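Local atomic coordinates of interleukin 22 (Danio rerio, PDB entry 4O6K), a protein that probably acts as a secreted helical cytokine of the interleukin-10 family, signalling to target cells through a cell-surface receptor, as human IL-22 does. Residues S47-Y58 with T130-C141. Residues are numbered along the deposited sequence; the frame is centred on the assembly and turned at random.
Sequences SCCINARILKYY and TNTLYHYLFESC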
ATOM      1  N   SER A  47      -0.942  14.133  -0.116  1.00 18.08           N
ATOM      2  CA  SER A  47      -0.238  12.877   0.140  1.00 16.92           C
ATOM      3  C   SER A  47      -1.153  11.715   0.530  1.00 14.35           C
ATOM      4  O   SER A  47      -0.940  10.585   0.090  1.00 16.69           O
ATOM      5  CB  SER A  47       0.817  13.085   1.228  1.00 13.96           C
ATOM      6  OG  SER A  47       1.900  13.858   0.740  1.00 16.25           O
ATOM      7  N   CYS A  48      -2.156  11.989   1.358  1.00 14.22           N
ATOM      8  CA  CYS A  48      -3.102  10.958   1.782  1.00 16.06           C
ATOM      9  C   CYS A  48      -3.818  10.313   0.601  1.00 15.72           C
ATOM     10  O   CYS A  48      -3.799   9.092   0.444  1.00 15.58           O
ATOM     11  CB  CYS A  48      -4.131  11.537   2.754  1.00 13.38           C
ATOM     12  SG  CYS A  48      -5.347  10.326   3.345  1.00 22.17           S
ATOM     13  N   CYS A  49      -4.447  11.137  -0.230  1.00 16.62           N
ATOM     14  CA  CYS A  49      -5.236  10.634  -1.348  1.00 17.42           C
ATOM     15  C   CYS A  49      -4.359  10.042  -2.449  1.00 12.64           C
ATOM     16  O   CYS A  49      -4.788   9.140  -3.167  1.00 16.40           O
ATOM     17  CB  CYS A  49      -6.123  11.744  -1.913  1.00 19.68           C
ATOM     18  SG  CYS A  49      -7.450  12.267  -0.802  1.00 26.86           S
ATOM     19  N   ILE A  50      -3.139  10.553  -2.587  1.00 15.79           N
ATOM     20  CA  ILE A  50      -2.186   9.986  -3.537  1.00 13.95           C
ATOM     21  C   ILE A  50      -1.839   8.552  -3.152  1.00 12.51           C
ATOM     22  O   ILE A  50      -1.893   7.644  -3.982  1.00 15.44           O
ATOM     23  CB  ILE A  50      -0.890  10.816  -3.623  1.00 16.74           C
ATOM     24  CG1 ILE A  50      -1.145  12.135  -4.353  1.00 18.12           C
ATOM     25  CG2 ILE A  50       0.191  10.039  -4.352  1.00 13.24           C
ATOM     26  CD1 ILE A  50      -0.005  13.124  -4.246  1.00 19.41           C
ATOM     27  N   ASN A  51      -1.498   8.351  -1.883  1.00 14.85           N
ATOM     28  CA  ASN A  51      -1.166   7.022  -1.390  1.00 16.27           C
ATOM     29  C   ASN A  51      -2.394   6.121  -1.335  1.00 16.24           C
ATOM     30  O   ASN A  51      -2.288   4.903  -1.474  1.00 16.49           O
ATOM     31  CB  ASN A  51      -0.514   7.110  -0.008  1.00 10.37           C
ATOM     32  CG  ASN A  51       0.924   7.585  -0.071  1.00 15.90           C
ATOM     33  OD1 ASN A  51       1.799   6.883  -0.576  1.00 10.09           O
ATOM     34  ND2 ASN A  51       1.176   8.782   0.446  1.00 13.56           N
ATOM     35  N   ALA A  52      -3.561   6.727  -1.134  1.00 15.40           N
ATOM     36  CA  ALA A  52      -4.817   5.988  -1.120  1.00 17.14           C
ATOM     37  C   ALA A  52      -5.121   5.397  -2.490  1.00 16.75           C
ATOM     38  O   ALA A  52      -5.747   4.343  -2.600  1.00 16.68           O
ATOM     39  CB  ALA A  52      -5.956   6.888  -0.669  1.00 17.57           C
ATOM     40  N   ARG A  53      -4.673   6.084  -3.534  1.00 13.88           N
ATOM     41  CA  ARG A  53      -4.898   5.623  -4.894  1.00 15.73           C
ATOM     42  C   ARG A  53      -3.955   4.461  -5.186  1.00 18.53           C
ATOM     43  O   ARG A  53      -4.305   3.520  -5.901  1.00 15.47           O
ATOM     44  CB  ARG A  53      -4.685   6.759  -5.894  1.00 21.29           C
ATOM     45  CG  ARG A  53      -5.403   6.538  -7.207  1.00 25.57           C
ATOM     46  CD  ARG A  53      -6.898   6.604  -6.923  1.00 31.73           C
ATOM     47  NE  ARG A  53      -7.734   6.041  -7.973  1.00 43.58           N
ATOM     48  CZ  ARG A  53      -8.979   6.441  -8.212  1.00 39.05           C
ATOM     49  NH1 ARG A  53      -9.518   7.400  -7.470  1.00 36.25           N
ATOM     50  NH2 ARG A  53      -9.689   5.883  -9.184  1.00 44.32           N
ATOM     51  N   ILE A  54      -2.749   4.548  -4.633  1.00 14.48           N
ATOM     52  CA  ILE A  54      -1.774   3.466  -4.712  1.00 15.98           C
ATOM     53  C   ILE A  54      -2.272   2.251  -3.930  1.00 15.18           C
ATOM     54  O   ILE A  54      -2.083   1.106  -4.349  1.00 14.24           O
ATOM     55  CB  ILE A  54      -0.398   3.912  -4.170  1.00 16.87           C
ATOM     56  CG1 ILE A  54       0.192   5.011  -5.057  1.00 13.95           C
ATOM     57  CG2 ILE A  54       0.561   2.735  -4.081  1.00 17.14           C
ATOM     58  CD1 ILE A  54       1.500   5.581  -4.540  1.00 18.35           C
ATOM     59  N   LEU A  55      -2.926   2.513  -2.802  1.00 14.87           N
ATOM     60  CA  LEU A  55      -3.514   1.460  -1.979  1.00 14.99           C
ATOM     61  C   LEU A  55      -4.567   0.705  -2.782  1.00 14.34           C
ATOM     62  O   LEU A  55      -4.671  -0.520  -2.695  1.00 12.89           O
ATOM     63  CB  LEU A  55      -4.128   2.041  -0.705  1.00 10.15           C
ATOM     64  CG  LEU A  55      -4.775   1.018   0.229  1.00 16.19           C
ATOM     65  CD1 LEU A  55      -3.758  -0.027   0.663  1.00 15.67           C
ATOM     66  CD2 LEU A  55      -5.394   1.704   1.436  1.00 14.43           C
ATOM     67  N   LYS A  56      -5.349   1.456  -3.554  1.00 16.96           N
ATOM     68  CA  LYS A  56      -6.362   0.890  -4.440  1.00 16.25           C
ATOM     69  C   LYS A  56      -5.752  -0.113  -5.404  1.00 18.08           C
ATOM     70  O   LYS A  56      -6.273  -1.214  -5.593  1.00 14.39           O
ATOM     71  CB  LYS A  56      -7.042   1.998  -5.244  1.00 18.52           C
ATOM     72  CG  LYS A  56      -8.102   1.517  -6.221  1.00 25.68           C
ATOM     73  CD  LYS A  56      -8.888   2.702  -6.762  1.00 26.29           C
ATOM     74  CE  LYS A  56      -9.959   2.257  -7.743  1.00 37.47           C
ATOM     75  NZ  LYS A  56     -10.870   1.265  -7.105  1.00 41.28           N
ATOM     76  N   TYR A  57      -4.636   0.284  -6.005  1.00 14.16           N
ATOM     77  CA  TYR A  57      -3.907  -0.566  -6.936  1.00 17.92           C
ATOM     78  C   TYR A  57      -3.366  -1.806  -6.234  1.00 19.65           C
ATOM     79  O   TYR A  57      -3.353  -2.897  -6.805  1.00 19.52           O
ATOM     80  CB  TYR A  57      -2.770   0.215  -7.595  1.00 21.90           C
ATOM     81  CG  TYR A  57      -2.247  -0.426  -8.858  1.00 22.24           C
ATOM     82  CD1 TYR A  57      -2.849  -0.177 -10.085  1.00 24.23           C
ATOM     83  CD2 TYR A  57      -1.154  -1.281  -8.827  1.00 21.05           C
ATOM     84  CE1 TYR A  57      -2.379  -0.759 -11.246  1.00 25.73           C
ATOM     85  CE2 TYR A  57      -0.675  -1.869  -9.984  1.00 20.73           C
ATOM     86  CZ  TYR A  57      -1.291  -1.605 -11.191  1.00 27.06           C
ATOM     87  OH  TYR A  57      -0.821  -2.187 -12.346  1.00 30.84           O
ATOM     88  N   TYR A  58      -2.913  -1.625  -4.996  1.00 15.41           N
ATOM     89  CA  TYR A  58      -2.426  -2.727  -4.172  1.00 15.97           C
ATOM     90  C   TYR A  58      -3.497  -3.789  -3.949  1.00 16.39           C
ATOM     91  O   TYR A  58      -3.234  -4.985  -4.074  1.00 15.48           O
ATOM     92  CB  TYR A  58      -1.930  -2.206  -2.820  1.00 14.09           C
ATOM     93  CG  TYR A  58      -0.427  -2.165  -2.679  1.00 15.43           C
ATOM     94  CD1 TYR A  58       0.321  -1.154  -3.269  1.00 18.96           C
ATOM     95  CD2 TYR A  58       0.246  -3.138  -1.951  1.00 16.71           C
ATOM     96  CE1 TYR A  58       1.697  -1.115  -3.137  1.00 18.84           C
ATOM     97  CE2 TYR A  58       1.620  -3.108  -1.814  1.00 15.68           C
ATOM     98  CZ  TYR A  58       2.341  -2.096  -2.409  1.00 17.51           C
ATOM     99  OH  TYR A  58       3.709  -2.064  -2.275  1.00 15.79           O
ATOM    100  N   THR A 130       4.164  -3.129   1.522  1.00 13.59           N
ATOM    101  CA  THR A 130       2.825  -2.750   1.970  1.00 15.91           C
ATOM    102  C   THR A 130       2.854  -2.055   3.329  1.00 16.68           C
ATOM    103  O   THR A 130       2.116  -1.097   3.564  1.00 13.03           O
ATOM    104  CB  THR A 130       1.887  -3.970   2.055  1.00 15.03           C
ATOM    105  OG1 THR A 130       2.032  -4.773   0.878  1.00 19.33           O
ATOM    106  CG2 THR A 130       0.441  -3.522   2.182  1.00 12.60           C
ATOM    107  N   ASN A 131       3.711  -2.549   4.216  1.00 14.70           N
ATOM    108  CA  ASN A 131       3.881  -1.970   5.544  1.00 13.34           C
ATOM    109  C   ASN A 131       4.287  -0.501   5.450  1.00 12.95           C
ATOM    110  O   ASN A 131       3.801   0.336   6.212  1.00 12.69           O
ATOM    111  CB  ASN A 131       4.924  -2.766   6.336  1.00 16.12           C
ATOM    112  CG  ASN A 131       4.917  -2.440   7.821  1.00 18.02           C
ATOM    113  OD1 ASN A 131       5.668  -3.031   8.596  1.00 30.09           O
ATOM    114  ND2 ASN A 131       4.051  -1.519   8.228  1.00 17.89           N
ATOM    115  N   THR A 132       5.184  -0.200   4.516  1.00 14.16           N
ATOM    116  CA  THR A 132       5.650   1.167   4.289  1.00 14.58           C
ATOM    117  C   THR A 132       4.525   2.069   3.774  1.00 13.67           C
ATOM    118  O   THR A 132       4.411   3.230   4.174  1.00 14.04           O
ATOM    119  CB  THR A 132       6.826   1.192   3.289  1.00 17.50           C
ATOM    120  OG1 THR A 132       7.924   0.440   3.822  1.00 18.03           O
ATOM    121  CG2 THR A 132       7.281   2.621   3.017  1.00 12.04           C
ATOM    122  N   LEU A 133       3.697   1.528   2.885  1.00 11.59           N
ATOM    123  CA  LEU A 133       2.548   2.256   2.355  1.00 12.99           C
ATOM    124  C   LEU A 133       1.572   2.608   3.474  1.00 12.79           C
ATOM    125  O   LEU A 133       1.015   3.705   3.508  1.00 12.50           O
ATOM    126  CB  LEU A 133       1.845   1.434   1.272  1.00 11.98           C
ATOM    127  CG  LEU A 133       0.601   2.035   0.611  1.00 10.14           C
ATOM    128  CD1 LEU A 133       0.904   3.404   0.012  1.00  8.41           C
ATOM    129  CD2 LEU A 133       0.064   1.090  -0.451  1.00  8.76           C
ATOM    130  N   TYR A 134       1.372   1.660   4.386  1.00 12.54           N
ATOM    131  CA  TYR A 134       0.501   1.844   5.542  1.00 13.53           C
ATOM    132  C   TYR A 134       1.006   2.983   6.419  1.00 11.28           C
ATOM    133  O   TYR A 134       0.224   3.765   6.960  1.00 14.31           O
ATOM    134  CB  TYR A 134       0.430   0.550   6.352  1.00 11.53           C
ATOM    135  CG  TYR A 134      -0.886   0.309   7.052  1.00 12.32           C
ATOM    136  CD1 TYR A 134      -2.053   0.108   6.328  1.00 14.53           C
ATOM    137  CD2 TYR A 134      -0.955   0.246   8.439  1.00 15.14           C
ATOM    138  CE1 TYR A 134      -3.255  -0.127   6.965  1.00 17.92           C
ATOM    139  CE2 TYR A 134      -2.153   0.007   9.084  1.00 17.00           C
ATOM    140  CZ  TYR A 134      -3.300  -0.177   8.340  1.00 20.42           C
ATOM    141  OH  TYR A 134      -4.499  -0.413   8.971  1.00 25.33           O
ATOM    142  N   HIS A 135       2.326   3.059   6.547  1.00  9.75           N
ATOM    143  CA  HIS A 135       2.989   4.125   7.287  1.00 12.75           C
ATOM    144  C   HIS A 135       2.759   5.489   6.640  1.00 13.72           C
ATOM    145  O   HIS A 135       2.525   6.481   7.332  1.00 15.21           O
ATOM    146  CB  HIS A 135       4.487   3.819   7.385  1.00 12.70           C
ATOM    147  CG  HIS A 135       5.354   5.033   7.494  1.00 14.93           C
ATOM    148  ND1 HIS A 135       5.202   5.977   8.486  1.00 13.56           N
ATOM    149  CD2 HIS A 135       6.391   5.453   6.731  1.00 11.22           C
ATOM    150  CE1 HIS A 135       6.105   6.928   8.327  1.00 16.77           C
ATOM    151  NE2 HIS A 135       6.839   6.634   7.269  1.00 13.77           N
ATOM    152  N   TYR A 136       2.830   5.530   5.313  1.00 13.96           N
ATOM    153  CA  TYR A 136       2.561   6.753   4.563  1.00 12.50           C
ATOM    154  C   TYR A 136       1.134   7.235   4.806  1.00 14.99           C
ATOM    155  O   TYR A 136       0.897   8.418   5.050  1.00 12.62           O
ATOM    156  CB  TYR A 136       2.797   6.532   3.068  1.00 13.56           C
ATOM    157  CG  TYR A 136       4.253   6.353   2.696  1.00 15.14           C
ATOM    158  CD1 TYR A 136       5.261   6.561   3.630  1.00 11.45           C
ATOM    159  CD2 TYR A 136       4.618   5.977   1.411  1.00 12.06           C
ATOM    160  CE1 TYR A 136       6.591   6.399   3.294  1.00 12.70           C
ATOM    161  CE2 TYR A 136       5.945   5.813   1.066  1.00 13.62           C
ATOM    162  CZ  TYR A 136       6.927   6.025   2.010  1.00 14.60           C
ATOM    163  OH  TYR A 136       8.249   5.862   1.671  1.00 12.96           O
ATOM    164  N   LEU A 137       0.192   6.302   4.729  1.00 12.54           N
ATOM    165  CA  LEU A 137      -1.213   6.588   4.990  1.00 12.88           C
ATOM    166  C   LEU A 137      -1.420   7.066   6.422  1.00 15.63           C
ATOM    167  O   LEU A 137      -2.120   8.047   6.659  1.00 15.15           O
ATOM    168  CB  LEU A 137      -2.066   5.349   4.718  1.00 12.05           C
ATOM    169  CG  LEU A 137      -2.120   4.915   3.253  1.00 11.45           C
ATOM    170  CD1 LEU A 137      -2.679   3.509   3.127  1.00 10.63           C
ATOM    171  CD2 LEU A 137      -2.948   5.900   2.445  1.00 12.87           C
ATOM    172  N   PHE A 138      -0.813   6.360   7.370  1.00 14.81           N
ATOM    173  CA  PHE A 138      -0.920   6.705   8.785  1.00 16.98           C
ATOM    174  C   PHE A 138      -0.550   8.164   9.044  1.00 18.96           C
ATOM    175  O   PHE A 138      -1.270   8.878   9.736  1.00 21.00           O
ATOM    176  CB  PHE A 138      -0.026   5.783   9.624  1.00 16.92           C
ATOM    177  CG  PHE A 138      -0.195   5.949  11.112  1.00 20.62           C
ATOM    178  CD1 PHE A 138       0.504   6.929  11.802  1.00 18.23           C
ATOM    179  CD2 PHE A 138      -1.047   5.119  11.822  1.00 19.07           C
ATOM    180  CE1 PHE A 138       0.356   7.078  13.167  1.00 20.59           C
ATOM    181  CE2 PHE A 138      -1.199   5.265  13.187  1.00 20.23           C
ATOM    182  CZ  PHE A 138      -0.497   6.245  13.860  1.00 25.24           C
ATOM    183  N   GLU A 139       0.571   8.602   8.484  1.00 13.40           N
ATOM    184  CA  GLU A 139       1.068   9.949   8.741  1.00 16.91           C
ATOM    185  C   GLU A 139       0.355  11.023   7.920  1.00 18.94           C
ATOM    186  O   GLU A 139       0.034  12.091   8.437  1.00 18.19           O
ATOM    187  CB  GLU A 139       2.577  10.010   8.492  1.00 17.80           C
ATOM    188  CG  GLU A 139       3.362   9.075   9.396  1.00 21.47           C
ATOM    189  CD  GLU A 139       4.776   9.548   9.652  1.00 21.66           C
ATOM    190  OE1 GLU A 139       5.199  10.544   9.027  1.00 25.60           O
ATOM    191  OE2 GLU A 139       5.464   8.927  10.489  1.00 14.09           O
ATOM    192  N   SER A 140       0.099  10.740   6.647  1.00 17.33           N
ATOM    193  CA  SER A 140      -0.474  11.742   5.753  1.00 18.38           C
ATOM    194  C   SER A 140      -1.985  11.904   5.915  1.00 22.76           C
ATOM    195  O   SER A 140      -2.532  12.974   5.633  1.00 21.11           O
ATOM    196  CB  SER A 140      -0.152  11.397   4.299  1.00 16.54           C
ATOM    197  OG  SER A 140      -0.796  10.200   3.894  1.00 17.95           O
ATOM    198  N   CYS A 141      -2.655  10.850   6.375  1.00 18.43           N
ATOM    199  CA  CYS A 141      -4.103  10.890   6.558  1.00 23.29           C
ATOM    200  C   CYS A 141      -4.541  11.284   7.974  1.00 28.01           C
ATOM    201  O   CYS A 141      -5.612  10.902   8.394  1.00 30.41           O
ATOM    202  CB  CYS A 141      -4.747   9.546   6.193  1.00 21.23           C
ATOM    203  SG  CYS A 141      -4.367   8.990   4.522  1.00 17.30           S
TER
HETATM  204  O   HOH W   1      -2.522  14.582   2.879  1.00 20.07           O
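Tyr-136 O is gripped by Ser-140 N and Ser-140 OG (2.7 Å) from opposite faces, and this OG rests against Cys-48 CA across the contact. Ser-47 O is held likewise by Asn-51 N and Asn-51 ND2, the latter at 2.8 Å and tilted out of the carbonyl plane. This bond helps hold the Asn-51 side chain, which sits as a knob among Leu-133, Tyr-136, Leu-137 and Ser-140. Its OD1 lies at the edge of the Tyr-136 ring, 3.6 Å from CD2. Replacing Asn-51 by an alanine is likely to open a gap beside Leu-133 and Tyr-136 and to leave Ser-47 O without its second donor. Leu-133, with CG anti to the backbone N (chi1 179°), lays CD2 over one face of the Tyr-58 ring, 3.9 Å from the centroid, a CH-pi contact. Leu-137 fits among Cys-48, Asn-51, Ala-52 and Leu-55, its CD1 3.7 Å from Leu-55 CD2. The Cys-48 to Cys-141 disulfide (SG to SG 2.0 Å) locks one end, where a water accepts from Cys-48 N and lies near Ser-140 O. At the other end, Thr-130 OG1 meets the Tyr-58 ring edge but bonds to Ile-127 O. The helices run antiparallel at 151°, axes 8.7 Å apart, consistent with the helical bundle of an interleukin-10-family cytokine. Helix 76-93 packs on Ala-52 and Leu-55, helix 102-117 on Ile-50, and helix 10-24 on Thr-130 and Tyr-134.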